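Local coordinates for nicotinamide riboside transporter PnuC (Neisseria mucosa ATCC 25996, PDB 4QTN), which carries nicotinamide riboside, a form of vitamin B3, across the bacterial inner membrane as a homotrimer, at the interface of chains A and B. Coordinates in Å, arbitrary orientation; residue numbers count along the deposited sequence, not the author numbering. Chains: chain A/B, Nicotinamide riboside transporter PnuC.

The interface of chains A and B. Residues chain A 35-36; chain B 139, 142-143.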
# COMPACT_ATOMS: atom_id res chain seq x y z
N VAL A 35 5.82 -24.55 7.41
CA VAL A 35 6.62 -25.72 6.91
C VAL A 35 8.13 -25.39 6.82
O VAL A 35 8.95 -26.28 6.61
CB VAL A 35 6.10 -26.23 5.52
CG1 VAL A 35 6.94 -27.39 5.00
CG2 VAL A 35 4.65 -26.65 5.61
N PHE A 36 8.47 -24.12 7.00
CA PHE A 36 9.85 -23.70 7.01
C PHE A 36 10.36 -23.62 8.43
O PHE A 36 11.51 -23.94 8.68
CB PHE A 36 10.00 -22.34 6.33
CG PHE A 36 10.36 -22.42 4.86
CD1 PHE A 36 9.54 -23.07 3.95
CD2 PHE A 36 11.53 -21.80 4.39
CE1 PHE A 36 9.87 -23.13 2.60
CE2 PHE A 36 11.86 -21.87 3.04
CZ PHE A 36 11.03 -22.53 2.15
N VAL B 139 1.88 -26.19 -0.24
CA VAL B 139 2.46 -26.66 1.04
C VAL B 139 3.13 -28.03 0.92
O VAL B 139 4.24 -28.23 1.43
CB VAL B 139 1.45 -26.68 2.21
CG1 VAL B 139 1.88 -25.70 3.30
CG2 VAL B 139 0.03 -26.39 1.71
N THR B 142 6.30 -27.81 -0.68
CA THR B 142 7.35 -27.07 0.00
C THR B 142 8.34 -27.98 0.69
O THR B 142 9.53 -27.69 0.75
CB THR B 142 6.82 -26.02 0.97
OG1 THR B 142 5.91 -25.18 0.27
CG2 THR B 142 7.94 -25.17 1.51
N SER B 143 7.84 -29.11 1.19
CA SER B 143 8.69 -30.12 1.85
C SER B 143 9.70 -30.73 0.85
O SER B 143 10.78 -31.21 1.24
CB SER B 143 7.80 -31.22 2.46
OG SER B 143 6.54 -30.69 2.85
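A:Val35 and A:Phe36 close the C-terminal end of helix 17-36 and face B:Val139 and, about a turn further on helix 128-147 of chain B, the neighbours B:Thr142 and B:Ser143; the chain A helix is ending here, psi at A:Val35 having opened to -10°, and the CA of A:Val35 lies 7.1 Å from the CA of B:Thr142. A:Val35 points its forked side chain at the second helix and splits it between two neighbours. Its CG2 methyl meets CG1 of B:Val139 at 3.7 Å, the two valines crossing at a slant. The other branch, CG1, lies anti to the backbone N (chi1 179°), which turns it toward B:Ser143, whose hydroxyl OG is 4.0 Å from that methyl, a van der Waals contact. Beside this pair, the ring of A:Phe36 presents its CD1/CE1 edge to B:Thr142, whose CG2 methyl approaches in the plane of the ring. With OG1 of B:Thr142 at chi1 -54°, CG2 is the branch carried to that edge, though the exact fit of methyl and ring is doubtful. The firmer part of the contact is A:Val35, which gives up 51 Å² of the 108 Å² hidden in the patch. The patch sets the end of transmembrane helix 17-36 of chain A, probably its periplasmic end, against the later part of helix 128-147 of chain B. It forms a small part of the homotrimer's subunit interface, where unlike helices of neighbouring subunits meet, as fits a ring-like trimer.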